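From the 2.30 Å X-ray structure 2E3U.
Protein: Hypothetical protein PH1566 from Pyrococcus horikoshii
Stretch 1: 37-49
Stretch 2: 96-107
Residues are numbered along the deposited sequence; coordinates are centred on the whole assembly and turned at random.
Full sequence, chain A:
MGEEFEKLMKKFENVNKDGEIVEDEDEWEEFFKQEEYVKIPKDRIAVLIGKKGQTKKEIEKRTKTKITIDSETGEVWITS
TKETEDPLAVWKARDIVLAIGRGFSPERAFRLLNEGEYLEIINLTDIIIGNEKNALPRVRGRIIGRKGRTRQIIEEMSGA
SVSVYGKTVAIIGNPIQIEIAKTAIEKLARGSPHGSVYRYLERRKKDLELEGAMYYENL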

# COMPACT_ATOMS: atom_id res chain seq x y z
N TYR A 37 -10.78 2.90 -12.40
CA TYR A 37 -10.96 4.25 -11.88
C TYR A 37 -10.73 4.23 -10.39
O TYR A 37 -11.36 3.43 -9.70
N VAL A 38 -9.87 5.10 -9.88
CA VAL A 38 -9.73 5.23 -8.41
C VAL A 38 -9.71 6.67 -7.93
O VAL A 38 -9.76 7.60 -8.72
N LYS A 39 -9.61 6.86 -6.62
CA LYS A 39 -9.50 8.19 -6.06
C LYS A 39 -8.49 8.11 -4.94
O LYS A 39 -8.62 7.25 -4.07
N ILE A 40 -7.47 8.98 -4.98
CA ILE A 40 -6.43 9.07 -3.94
C ILE A 40 -6.55 10.45 -3.26
O ILE A 40 -7.17 11.34 -3.82
N PRO A 41 -6.01 10.60 -2.04
CA PRO A 41 -6.09 11.91 -1.36
C PRO A 41 -5.38 12.99 -2.14
O PRO A 41 -4.36 12.71 -2.75
N LYS A 42 -5.91 14.21 -2.08
CA LYS A 42 -5.24 15.39 -2.68
C LYS A 42 -3.80 15.54 -2.17
O LYS A 42 -2.87 15.91 -2.92
N ASP A 43 -3.63 15.28 -0.88
CA ASP A 43 -2.34 15.07 -0.23
C ASP A 43 -1.30 14.27 -1.07
O ASP A 43 -0.09 14.55 -1.05
N ARG A 44 -1.77 13.28 -1.81
CA ARG A 44 -0.84 12.33 -2.45
C ARG A 44 -0.56 12.54 -3.93
O ARG A 44 0.36 11.93 -4.50
N ILE A 45 -1.35 13.40 -4.56
CA ILE A 45 -1.35 13.56 -6.02
C ILE A 45 0.05 13.97 -6.51
O ILE A 45 0.59 13.39 -7.48
N ALA A 46 0.61 14.97 -5.81
CA ALA A 46 1.93 15.48 -6.10
C ALA A 46 3.01 14.38 -6.07
O ALA A 46 3.91 14.38 -6.91
N VAL A 47 2.89 13.42 -5.15
CA VAL A 47 3.82 12.26 -5.13
C VAL A 47 3.56 11.24 -6.26
O VAL A 47 4.53 10.67 -6.82
N LEU A 48 2.29 11.03 -6.61
CA LEU A 48 1.96 10.19 -7.76
C LEU A 48 2.53 10.78 -9.08
O LEU A 48 3.08 10.04 -9.88
N ILE A 49 2.43 12.11 -9.26
CA ILE A 49 2.93 12.78 -10.46
C ILE A 49 4.45 12.86 -10.41
O ILE A 49 5.13 12.45 -11.36
N ILE A 96 -0.67 0.13 -7.62
CA ILE A 96 0.46 1.01 -7.34
C ILE A 96 0.00 2.43 -7.02
O ILE A 96 0.47 3.02 -6.04
N VAL A 97 -0.88 2.96 -7.87
CA VAL A 97 -1.60 4.22 -7.59
C VAL A 97 -2.27 4.26 -6.21
O VAL A 97 -2.09 5.24 -5.44
N LEU A 98 -3.08 3.23 -5.93
CA LEU A 98 -3.71 3.07 -4.60
C LEU A 98 -2.71 2.98 -3.43
O LEU A 98 -2.97 3.55 -2.37
N ALA A 99 -1.61 2.24 -3.63
CA ALA A 99 -0.54 2.10 -2.64
C ALA A 99 0.14 3.46 -2.34
O ALA A 99 0.32 3.82 -1.19
N ILE A 100 0.52 4.20 -3.39
CA ILE A 100 1.00 5.58 -3.25
C ILE A 100 -0.03 6.48 -2.52
O ILE A 100 0.29 7.20 -1.59
N GLY A 101 -1.28 6.41 -2.93
CA GLY A 101 -2.34 7.13 -2.28
C GLY A 101 -2.50 6.83 -0.82
O GLY A 101 -2.87 7.73 -0.05
N ARG A 102 -2.24 5.58 -0.42
CA ARG A 102 -2.32 5.17 0.98
C ARG A 102 -0.99 5.30 1.75
O ARG A 102 -0.74 4.61 2.77
N GLY A 103 -0.10 6.12 1.22
CA GLY A 103 1.10 6.46 1.96
C GLY A 103 2.39 5.75 1.63
O GLY A 103 3.41 6.12 2.21
N PHE A 104 2.39 4.76 0.73
CA PHE A 104 3.67 4.17 0.26
C PHE A 104 4.40 5.16 -0.65
O PHE A 104 3.77 5.81 -1.49
N SER A 105 5.73 5.26 -0.53
CA SER A 105 6.52 5.94 -1.55
C SER A 105 6.34 5.17 -2.83
O SER A 105 5.97 3.98 -2.78
N PRO A 106 6.58 5.82 -3.99
CA PRO A 106 6.57 5.14 -5.29
C PRO A 106 7.54 3.96 -5.41
O PRO A 106 7.15 2.91 -5.97
N GLU A 107 8.77 4.13 -4.91
CA GLU A 107 9.78 3.05 -4.88
C GLU A 107 9.26 1.79 -4.17
O GLU A 107 9.51 0.68 -4.62

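Ile96, in the m rotamer, opens the second stretch with its end leading away from the first, so contact begins at Val97. This buried valine (t) suits a crowded spot where short branches suffice: its CG1 lies 3.7 Å from Val38 CG2 and 3.8 Å from Ile40 CG2, while its CG2 meets Leu48 CD1 at 4.0 Å. Leu98 (m, t) leaves the backbone sideways, yet its length brings CD2 to 3.8 Å from Val38 CB. Ala99 points away. Ile100 (m, t) fills the space beside the helix that carries Val47 and Leu48, its CG2 3.7 Å from Val47 CG1 and its CD1 4.0 Å from Leu48 CD1.

At Gly101 the backbones come close, its CA 4.8 Å from Ile40 CA and 3.8 Å from Ile40 CB; a CB here would clash with Ile40 CG2. Beside it, Arg44, m at its first three chi angles, reaches the C-terminal end of the stretch 2 helix, where NE donates a 2.7 Å hydrogen bond to Ile100 O and NH1 adds a weak one of 3.1 Å to the same oxygen.

Arg102 points away at CB, but its NH2 returns to 3.3 Å from Pro41 CG. Gly103, whose positive phi favours glycine, sets its carbonyl carbon over one face of the Arg44 guanidinium. Phe104 and Ser105 turn away, before Pro106 points back, its CD 3.7 Å from Val47 CG2.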

# COMPACT_ATOMS: atom_id res chain seq x y z
CB TYR A 37 -12.38 4.75 -12.18
CG TYR A 37 -12.85 5.89 -11.31
CD1 TYR A 37 -13.43 5.65 -10.06
CD2 TYR A 37 -12.75 7.20 -11.75
CE1 TYR A 37 -13.89 6.69 -9.25
CE2 TYR A 37 -13.23 8.27 -10.96
CZ TYR A 37 -13.79 8.01 -9.71
OH TYR A 37 -14.24 9.04 -8.93
CB VAL A 38 -8.50 4.43 -7.82
CG1 VAL A 38 -8.61 2.95 -8.12
CG2 VAL A 38 -7.17 5.00 -8.30
CB LYS A 39 -10.87 8.64 -5.52
CG LYS A 39 -11.05 10.15 -5.30
CD LYS A 39 -12.46 10.57 -5.72
CE LYS A 39 -12.73 12.04 -5.39
NZ LYS A 39 -14.20 12.43 -5.42
CB ILE A 40 -4.99 8.80 -4.50
CG1 ILE A 40 -4.48 9.97 -5.40
CG2 ILE A 40 -4.95 7.45 -5.24
CD1 ILE A 40 -2.92 9.91 -5.66
CB PRO A 41 -5.34 11.69 -0.02
CG PRO A 41 -5.18 10.23 0.14
CD PRO A 41 -5.30 9.59 -1.22
CB LYS A 42 -6.05 16.65 -2.41
CG LYS A 42 -7.15 16.95 -3.46
CD LYS A 42 -8.45 16.17 -3.23
CE LYS A 42 -9.41 16.85 -2.23
NZ LYS A 42 -9.98 18.17 -2.68
CB ASP A 43 -2.60 14.36 1.12
CG ASP A 43 -1.61 14.75 2.19
OD1 ASP A 43 -0.73 13.91 2.51
OD2 ASP A 43 -1.71 15.89 2.72
CB ARG A 44 -1.26 10.89 -2.15
CG ARG A 44 -1.25 10.58 -0.67
CD ARG A 44 0.13 10.71 -0.07
NE ARG A 44 1.00 9.63 -0.56
CZ ARG A 44 2.29 9.50 -0.23
NH1 ARG A 44 3.00 8.50 -0.71
NH2 ARG A 44 2.86 10.36 0.61
CB ILE A 45 -2.42 14.58 -6.45
CG1 ILE A 45 -3.81 13.94 -6.39
CG2 ILE A 45 -2.11 15.19 -7.87
CD1 ILE A 45 -4.97 14.99 -6.56
CB ALA A 46 2.30 16.69 -5.15
CB VAL A 47 3.96 11.60 -3.71
CG1 VAL A 47 2.68 11.05 -3.24
CG2 VAL A 47 4.97 10.48 -3.72
CB LEU A 48 0.44 9.96 -7.87
CG LEU A 48 -0.10 9.19 -9.11
CD1 LEU A 48 0.35 7.75 -9.07
CD2 LEU A 48 -1.61 9.23 -9.17
CB ILE A 49 2.31 14.21 -10.66
CG1 ILE A 49 0.80 14.10 -10.91
CG2 ILE A 49 2.97 14.97 -11.83
CD1 ILE A 49 0.05 15.45 -10.97
CB ILE A 96 1.45 1.05 -8.54
CG1 ILE A 96 2.16 -0.29 -8.65
CG2 ILE A 96 2.45 2.23 -8.41
CD1 ILE A 96 2.88 -0.48 -10.02
CB VAL A 97 -2.69 4.49 -8.67
CG1 VAL A 97 -3.54 5.71 -8.31
CG2 VAL A 97 -2.03 4.65 -10.05
CB LEU A 98 -4.59 1.81 -4.55
CG LEU A 98 -5.88 1.86 -5.35
CD1 LEU A 98 -6.50 0.47 -5.27
CD2 LEU A 98 -6.81 2.96 -4.72
CB ALA A 99 0.50 1.06 -3.12
CB ILE A 100 1.39 6.18 -4.64
CG1 ILE A 100 2.52 5.34 -5.26
CG2 ILE A 100 1.82 7.70 -4.51
CD1 ILE A 100 2.81 5.69 -6.75
CB ARG A 102 -2.88 3.75 1.05
CG ARG A 102 -4.35 3.65 0.66
CD ARG A 102 -5.22 4.26 1.77
NE ARG A 102 -5.58 5.65 1.55
CZ ARG A 102 -5.79 6.54 2.52
NH1 ARG A 102 -5.62 6.22 3.81
NH2 ARG A 102 -6.13 7.77 2.20
CB PHE A 104 3.45 2.83 -0.51
CG PHE A 104 3.18 1.64 0.39
CD1 PHE A 104 1.90 1.07 0.45
CD2 PHE A 104 4.19 1.08 1.16
CE1 PHE A 104 1.64 -0.06 1.25
CE2 PHE A 104 3.94 -0.01 1.99
CZ PHE A 104 2.65 -0.60 2.04
CB SER A 105 8.02 6.01 -1.19
OG SER A 105 8.66 4.75 -1.41
CB PRO A 106 6.94 6.25 -6.25
CG PRO A 106 6.37 7.49 -5.58
CD PRO A 106 6.78 7.27 -4.16
CB GLU A 107 11.08 3.51 -4.19
CG GLU A 107 11.76 4.76 -4.84
CD GLU A 107 12.60 4.43 -6.08
OE1 GLU A 107 12.12 3.63 -6.92
OE2 GLU A 107 13.74 4.99 -6.22